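PDB 6GT9: putative sugar binding protein from Geobacillus stearothermophilus, which binds glucose and galactose, holding beta-D-galactopyranose between its two lobes, and probably serves a three-component sensing system linked to galactan utilization. Local coordinates for residues Asp134-Tyr137 against Ala138-Ala142; Arg171-Gly174 against Phe175-Ala178. All coordinates share one frame; numbering follows the deposited sequence.

Interaction 1. Residues Asp134-Tyr137 against Ala138-Ala142; sequences DNYY and AGFLA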
ATOM      1  N   ASP A 134       5.612  -7.913  -1.538  1.00 18.98           N
ATOM      2  CA  ASP A 134       4.979  -8.829  -2.478  1.00 18.79           C
ATOM      3  C   ASP A 134       3.469  -8.752  -2.266  1.00 19.49           C
ATOM      4  O   ASP A 134       2.917  -9.443  -1.399  1.00 20.31           O
ATOM      5  CB  ASP A 134       5.498 -10.257  -2.278  1.00 21.08           C
ATOM      6  CG  ASP A 134       4.908 -11.244  -3.272  1.00 25.16           C
ATOM      7  OD1 ASP A 134       3.818 -10.990  -3.812  1.00 24.36           O
ATOM      8  OD2 ASP A 134       5.542 -12.284  -3.528  1.00 27.61           O
ATOM      9  N   ASN A 135       2.785  -7.935  -3.067  1.00 19.08           N
ATOM     10  CA  ASN A 135       1.399  -7.578  -2.751  1.00 20.80           C
ATOM     11  C   ASN A 135       0.435  -8.748  -2.944  1.00 20.12           C
ATOM     12  O   ASN A 135      -0.513  -8.903  -2.161  1.00 18.43           O
ATOM     13  CB  ASN A 135       0.981  -6.369  -3.583  1.00 20.78           C
ATOM     14  CG  ASN A 135       1.595  -5.104  -3.066  1.00 19.18           C
ATOM     15  OD1 ASN A 135       1.406  -4.759  -1.891  1.00 17.29           O
ATOM     16  ND2 ASN A 135       2.361  -4.407  -3.915  1.00 19.15           N
ATOM     17  N   TYR A 136       0.642  -9.563  -3.987  1.00 21.17           N
ATOM     18  CA  TYR A 136      -0.176 -10.761  -4.150  1.00 25.71           C
ATOM     19  C   TYR A 136      -0.084 -11.637  -2.913  1.00 22.66           C
ATOM     20  O   TYR A 136      -1.097 -12.109  -2.384  1.00 24.78           O
ATOM     21  CB  TYR A 136       0.259 -11.571  -5.378  1.00 23.84           C
ATOM     22  CG  TYR A 136      -0.529 -12.880  -5.478  1.00 24.98           C
ATOM     23  CD1 TYR A 136      -1.754 -12.922  -6.130  1.00 29.52           C
ATOM     24  CD2 TYR A 136      -0.069 -14.054  -4.885  1.00 26.70           C
ATOM     25  CE1 TYR A 136      -2.497 -14.102  -6.210  1.00 28.71           C
ATOM     26  CE2 TYR A 136      -0.811 -15.241  -4.956  1.00 28.95           C
ATOM     27  CZ  TYR A 136      -2.020 -15.253  -5.628  1.00 27.31           C
ATOM     28  OH  TYR A 136      -2.777 -16.408  -5.714  1.00 28.30           O
ATOM     29  N   TYR A 137       1.137 -11.874  -2.450  1.00 22.44           N
ATOM     30  CA  TYR A 137       1.346 -12.802  -1.348  1.00 27.76           C
ATOM     31  C   TYR A 137       0.882 -12.209  -0.025  1.00 25.33           C
ATOM     32  O   TYR A 137       0.410 -12.942   0.853  1.00 21.48           O
ATOM     33  CB  TYR A 137       2.821 -13.184  -1.279  1.00 27.11           C
ATOM     34  CG  TYR A 137       3.105 -14.202  -0.210  1.00 35.67           C
ATOM     35  CD1 TYR A 137       2.562 -15.480  -0.280  1.00 30.82           C
ATOM     36  CD2 TYR A 137       3.874 -13.877   0.900  1.00 34.93           C
ATOM     37  CE1 TYR A 137       2.800 -16.422   0.710  1.00 40.49           C
ATOM     38  CE2 TYR A 137       4.121 -14.818   1.902  1.00 45.24           C
ATOM     39  CZ  TYR A 137       3.579 -16.089   1.798  1.00 35.98           C
ATOM     40  OH  TYR A 137       3.817 -17.036   2.772  1.00 56.04           O
ATOM     41  N   ALA A 138       1.006 -10.890   0.132  1.00 17.38           N
ATOM     42  CA  ALA A 138       0.412 -10.207   1.280  1.00 15.11           C
ATOM     43  C   ALA A 138      -1.076 -10.527   1.400  1.00 18.57           C
ATOM     44  O   ALA A 138      -1.570 -10.844   2.486  1.00 18.03           O
ATOM     45  CB  ALA A 138       0.619  -8.695   1.151  1.00 17.85           C
ATOM     46  N   GLY A 139      -1.807 -10.447   0.287  1.00 18.51           N
ATOM     47  CA  GLY A 139      -3.237 -10.720   0.335  1.00 20.41           C
ATOM     48  C   GLY A 139      -3.525 -12.188   0.581  1.00 22.15           C
ATOM     49  O   GLY A 139      -4.463 -12.538   1.304  1.00 22.87           O
ATOM     50  N   PHE A 140      -2.708 -13.064  -0.007  1.00 20.97           N
ATOM     51  CA  PHE A 140      -2.836 -14.500   0.226  1.00 23.17           C
ATOM     52  C   PHE A 140      -2.687 -14.832   1.706  1.00 20.60           C
ATOM     53  O   PHE A 140      -3.462 -15.628   2.253  1.00 23.07           O
ATOM     54  CB  PHE A 140      -1.785 -15.232  -0.611  1.00 24.27           C
ATOM     55  CG  PHE A 140      -2.003 -16.716  -0.722  1.00 24.14           C
ATOM     56  CD1 PHE A 140      -1.425 -17.581   0.186  1.00 23.96           C
ATOM     57  CD2 PHE A 140      -2.750 -17.244  -1.766  1.00 29.23           C
ATOM     58  CE1 PHE A 140      -1.608 -18.966   0.071  1.00 28.38           C
ATOM     59  CE2 PHE A 140      -2.944 -18.625  -1.882  1.00 24.52           C
ATOM     60  CZ  PHE A 140      -2.364 -19.479  -0.969  1.00 23.87           C
ATOM     61  N   LEU A 141      -1.696 -14.229   2.369  1.00 17.66           N
ATOM     62  CA  LEU A 141      -1.534 -14.406   3.809  1.00 22.66           C
ATOM     63  C   LEU A 141      -2.744 -13.894   4.573  1.00 23.74           C
ATOM     64  O   LEU A 141      -3.165 -14.512   5.557  1.00 22.64           O
ATOM     65  CB  LEU A 141      -0.274 -13.693   4.301  1.00 18.90           C
ATOM     66  CG  LEU A 141       1.063 -14.270   3.824  1.00 24.88           C
ATOM     67  CD1 LEU A 141       2.235 -13.408   4.329  1.00 25.99           C
ATOM     68  CD2 LEU A 141       1.222 -15.745   4.245  1.00 24.09           C
ATOM     69  N   ALA A 142      -3.287 -12.742   4.168  1.00 20.72           N
ATOM     70  CA  ALA A 142      -4.505 -12.252   4.807  1.00 20.83           C
ATOM     71  C   ALA A 142      -5.645 -13.243   4.622  1.00 20.81           C
ATOM     72  O   ALA A 142      -6.441 -13.465   5.545  1.00 21.60           O
ATOM     73  CB  ALA A 142      -4.887 -10.877   4.245  1.00 20.37           C
TER
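One face of the Y137 ring is taken by L141, one helical turn further on: L141 CG sits 3.9 Å from the ring centroid, 22° off the ring normal, a CH-pi contact displaced toward the ring's rim. This is the first turn of helix 135-149, capped by D134, in a periplasmic-binding-protein fold. The two methyls of L141 divide the ring between them, CD1 packing against Y137 CE2 at 3.4 Å and CD2 reaching the phenol end, 3.3 Å from OH. Y137 gets there because its CG lies anti to the backbone N (chi1 -177°), which lays the ring along the helix surface toward its C-terminal end. Replacing L141 with an alanine takes away CG and both methyls, and the phenol is then likely to lose its support on that face and turn more freely. The neighbouring ring, Y136, runs beside F140 and points the same way, meeting it obliquely with Y136 CE2 4.2 Å from F140 CD2; its hydroxyl reaches D177 of helix 166-179. On the buried side, A138 packs on F246 and V265, while N135 reaches D119 and R171 of the sugar site. Main-chain bonds from A138 to D134 and from L141 to Y137 bracket the turn. The capping bond of D134 is made by OD1, which accepts from Y137 N at 3.1 Å from above the carboxylate plane.

Interaction 2. Residues Arg171-Gly174 against Phe175-Ala178; sequences RVRG and FEDA. With GAL (beta-D-galactopyranose), chain E.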
ATOM      1  N   ARG A 171      -3.675  -7.593  -3.782  1.00 20.58           N
ATOM      2  CA  ARG A 171      -4.027  -7.997  -2.416  1.00 19.36           C
ATOM      3  C   ARG A 171      -5.428  -8.587  -2.349  1.00 23.02           C
ATOM      4  O   ARG A 171      -5.696  -9.479  -1.529  1.00 19.99           O
ATOM      5  CB  ARG A 171      -3.920  -6.809  -1.461  1.00 21.32           C
ATOM      6  CG  ARG A 171      -2.511  -6.262  -1.310  1.00 22.51           C
ATOM      7  CD  ARG A 171      -2.512  -4.891  -0.640  1.00 17.55           C
ATOM      8  NE  ARG A 171      -1.181  -4.296  -0.726  1.00 20.34           N
ATOM      9  CZ  ARG A 171      -0.816  -3.147  -0.171  1.00 21.29           C
ATOM     10  NH1 ARG A 171      -1.688  -2.422   0.526  1.00 14.03           N
ATOM     11  NH2 ARG A 171       0.435  -2.716  -0.344  1.00 22.50           N
ATOM     12  N   VAL A 172      -6.345  -8.076  -3.169  1.00 23.03           N
ATOM     13  CA  VAL A 172      -7.658  -8.700  -3.280  1.00 22.49           C
ATOM     14  C   VAL A 172      -7.530 -10.079  -3.909  1.00 24.34           C
ATOM     15  O   VAL A 172      -8.084 -11.069  -3.407  1.00 23.74           O
ATOM     16  CB  VAL A 172      -8.612  -7.809  -4.093  1.00 24.06           C
ATOM     17  CG1 VAL A 172      -9.910  -8.547  -4.373  1.00 24.45           C
ATOM     18  CG2 VAL A 172      -8.860  -6.486  -3.372  1.00 23.05           C
ATOM     19  N   ARG A 173      -6.803 -10.162  -5.025  1.00 21.11           N
ATOM     20  CA  ARG A 173      -6.738 -11.407  -5.780  1.00 27.03           C
ATOM     21  C   ARG A 173      -6.042 -12.509  -4.987  1.00 29.04           C
ATOM     22  O   ARG A 173      -6.462 -13.672  -5.037  1.00 27.53           O
ATOM     23  CB  ARG A 173      -6.039 -11.161  -7.118  1.00 30.53           C
ATOM     24  CG  ARG A 173      -5.996 -12.382  -8.023  1.00 37.07           C
ATOM     25  CD  ARG A 173      -7.410 -12.845  -8.351  1.00 44.82           C
ATOM     26  NE  ARG A 173      -7.432 -14.233  -8.800  1.00 52.07           N
ATOM     27  CZ  ARG A 173      -7.185 -14.617 -10.049  1.00 57.21           C
ATOM     28  NH1 ARG A 173      -6.889 -13.715 -10.978  1.00 57.76           N
ATOM     29  NH2 ARG A 173      -7.221 -15.907 -10.363  1.00 57.92           N
ATOM     30  N   GLY A 174      -4.990 -12.165  -4.238  1.00 22.26           N
ATOM     31  CA  GLY A 174      -4.343 -13.160  -3.396  1.00 24.21           C
ATOM     32  C   GLY A 174      -5.240 -13.643  -2.268  1.00 24.98           C
ATOM     33  O   GLY A 174      -5.246 -14.831  -1.920  1.00 23.52           O
ATOM     34  N   PHE A 175      -6.001 -12.725  -1.669  1.00 22.04           N
ATOM     35  CA  PHE A 175      -6.983 -13.107  -0.656  1.00 24.80           C
ATOM     36  C   PHE A 175      -7.980 -14.107  -1.218  1.00 24.22           C
ATOM     37  O   PHE A 175      -8.243 -15.153  -0.613  1.00 28.52           O
ATOM     38  CB  PHE A 175      -7.700 -11.848  -0.155  1.00 21.34           C
ATOM     39  CG  PHE A 175      -8.820 -12.114   0.825  1.00 22.09           C
ATOM     40  CD1 PHE A 175     -10.118 -12.331   0.380  1.00 25.77           C
ATOM     41  CD2 PHE A 175      -8.579 -12.101   2.193  1.00 20.94           C
ATOM     42  CE1 PHE A 175     -11.157 -12.549   1.277  1.00 22.73           C
ATOM     43  CE2 PHE A 175      -9.614 -12.334   3.105  1.00 21.80           C
ATOM     44  CZ  PHE A 175     -10.905 -12.551   2.642  1.00 21.54           C
ATOM     45  N   GLU A 176      -8.546 -13.789  -2.384  1.00 26.11           N
ATOM     46  CA  GLU A 176      -9.553 -14.638  -3.002  1.00 27.34           C
ATOM     47  C   GLU A 176      -9.001 -16.025  -3.320  1.00 29.81           C
ATOM     48  O   GLU A 176      -9.677 -17.040  -3.091  1.00 27.72           O
ATOM     49  CB  GLU A 176     -10.083 -13.947  -4.258  1.00 26.38           C
ATOM     50  CG  GLU A 176     -10.937 -12.715  -3.950  1.00 27.17           C
ATOM     51  CD  GLU A 176     -11.236 -11.872  -5.180  1.00 32.42           C
ATOM     52  OE1 GLU A 176     -10.553 -12.046  -6.211  1.00 35.37           O
ATOM     53  OE2 GLU A 176     -12.158 -11.025  -5.111  1.00 36.82           O
ATOM     54  N   ASP A 177      -7.772 -16.095  -3.835  1.00 24.68           N
ATOM     55  CA  ASP A 177      -7.170 -17.400  -4.099  1.00 29.68           C
ATOM     56  C   ASP A 177      -6.991 -18.193  -2.812  1.00 26.43           C
ATOM     57  O   ASP A 177      -7.164 -19.422  -2.798  1.00 26.62           O
ATOM     58  CB  ASP A 177      -5.824 -17.232  -4.809  1.00 26.94           C
ATOM     59  CG  ASP A 177      -5.968 -16.713  -6.232  1.00 30.96           C
ATOM     60  OD1 ASP A 177      -7.078 -16.797  -6.799  1.00 32.53           O
ATOM     61  OD2 ASP A 177      -4.958 -16.237  -6.795  1.00 30.89           O
ATOM     62  N   ALA A 178      -6.641 -17.512  -1.718  1.00 26.45           N
ATOM     63  CA  ALA A 178      -6.341 -18.219  -0.475  1.00 27.80           C
ATOM     64  C   ALA A 178      -7.598 -18.809   0.166  1.00 29.44           C
ATOM     65  O   ALA A 178      -7.538 -19.891   0.757  1.00 32.89           O
ATOM     66  CB  ALA A 178      -5.630 -17.291   0.508  1.00 25.45           C
TER
HETATM   67  C1  GAL E 401      -1.083   1.039   2.074  1.00 16.19           C
HETATM   68  C2  GAL E 401      -0.487   1.050   0.681  1.00 17.95           C
HETATM   69  C3  GAL E 401      -0.125   2.477   0.231  1.00 17.31           C
HETATM   70  C4  GAL E 401      -1.346   3.378   0.323  1.00 16.41           C
HETATM   71  C5  GAL E 401      -1.976   3.283   1.702  1.00 20.18           C
HETATM   72  C6  GAL E 401      -3.311   4.026   1.792  1.00 19.10           C
HETATM   73  O1  GAL E 401      -1.425  -0.284   2.436  1.00 20.53           O
HETATM   74  O2  GAL E 401       0.708   0.256   0.628  1.00 16.36           O
HETATM   75  O3  GAL E 401       0.248   2.469  -1.112  1.00 18.48           O
HETATM   76  O4  GAL E 401      -2.311   3.008  -0.667  1.00 18.15           O
HETATM   77  O5  GAL E 401      -2.250   1.884   2.115  1.00 19.67           O
HETATM   78  O6  GAL E 401      -3.678   4.240   3.138  1.00 20.40           O
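D177 OD1 is gripped by two arginines: R173 NE, one helical turn back, donates to it at 3.3 Å, and R180 forms a second salt bridge. The R173 bond is long and somewhat bent (152°), arriving on the syn side but 32° out of the carboxylate plane, with the guanidinium and carboxylate planes 77° apart. R173 can make it because its CG lies anti to the backbone N and the chain bends at chi2, which carries NE forward to D177. Nearby, E176 stands alongside V172, both pointing the same way, and V172 CG1 touches E176 OE2 at 3.4 Å. The main chain beneath is regular helix 166-179, the crossover of a beta-alpha-beta unit between strands 154-160 and 185-192; its straightest bond here runs from E176 N to V172 O, 2.9 Å. F175 turns inward from this helix to stack on Y218. At the other end of the segment R171 extends away from its helix into the pocket, its chain extended from CG to NE. Each terminal nitrogen meets one of two neighbouring hydroxyls of the galactose: NH1 donates to O1 at 2.9 Å, O1 lying near the guanidinium plane, and NH2 to O2 at 3.1 Å. Besides N135, the T220 carbonyl also takes a bond from this group, which would fix the rotation of the guanidinium. Paired donors thus read the anomeric and C2 hydroxyls together, while the D177 carboxylate is probably balanced by R173 and R180.

How the interactions relate
Interactions 1 and 2 lie on two adjoining helices, 135-149 and 166-179, with centres about 7 Å apart. Two polar links join them. Nearer the sugar, N135 OD1 lies 2.7 Å from R171 NH2, a probable hydrogen bond that makes N135 a second-shell residue: its side chain is about 6 Å from the galactose, and it probably steadies the arginine that touches the sugar. Further along, Y136 OH lies 2.4 Å from D177 OD2, a probable hydrogen bond whose short length is doubtful. F140 packs against the second helix, its CD2 3.5 Å from G174 O and its backbone O 3.2 Å from A178 CB. The start of helix 135-149 is thus placed to hold the binding arginine, while the following turns pack the helices together.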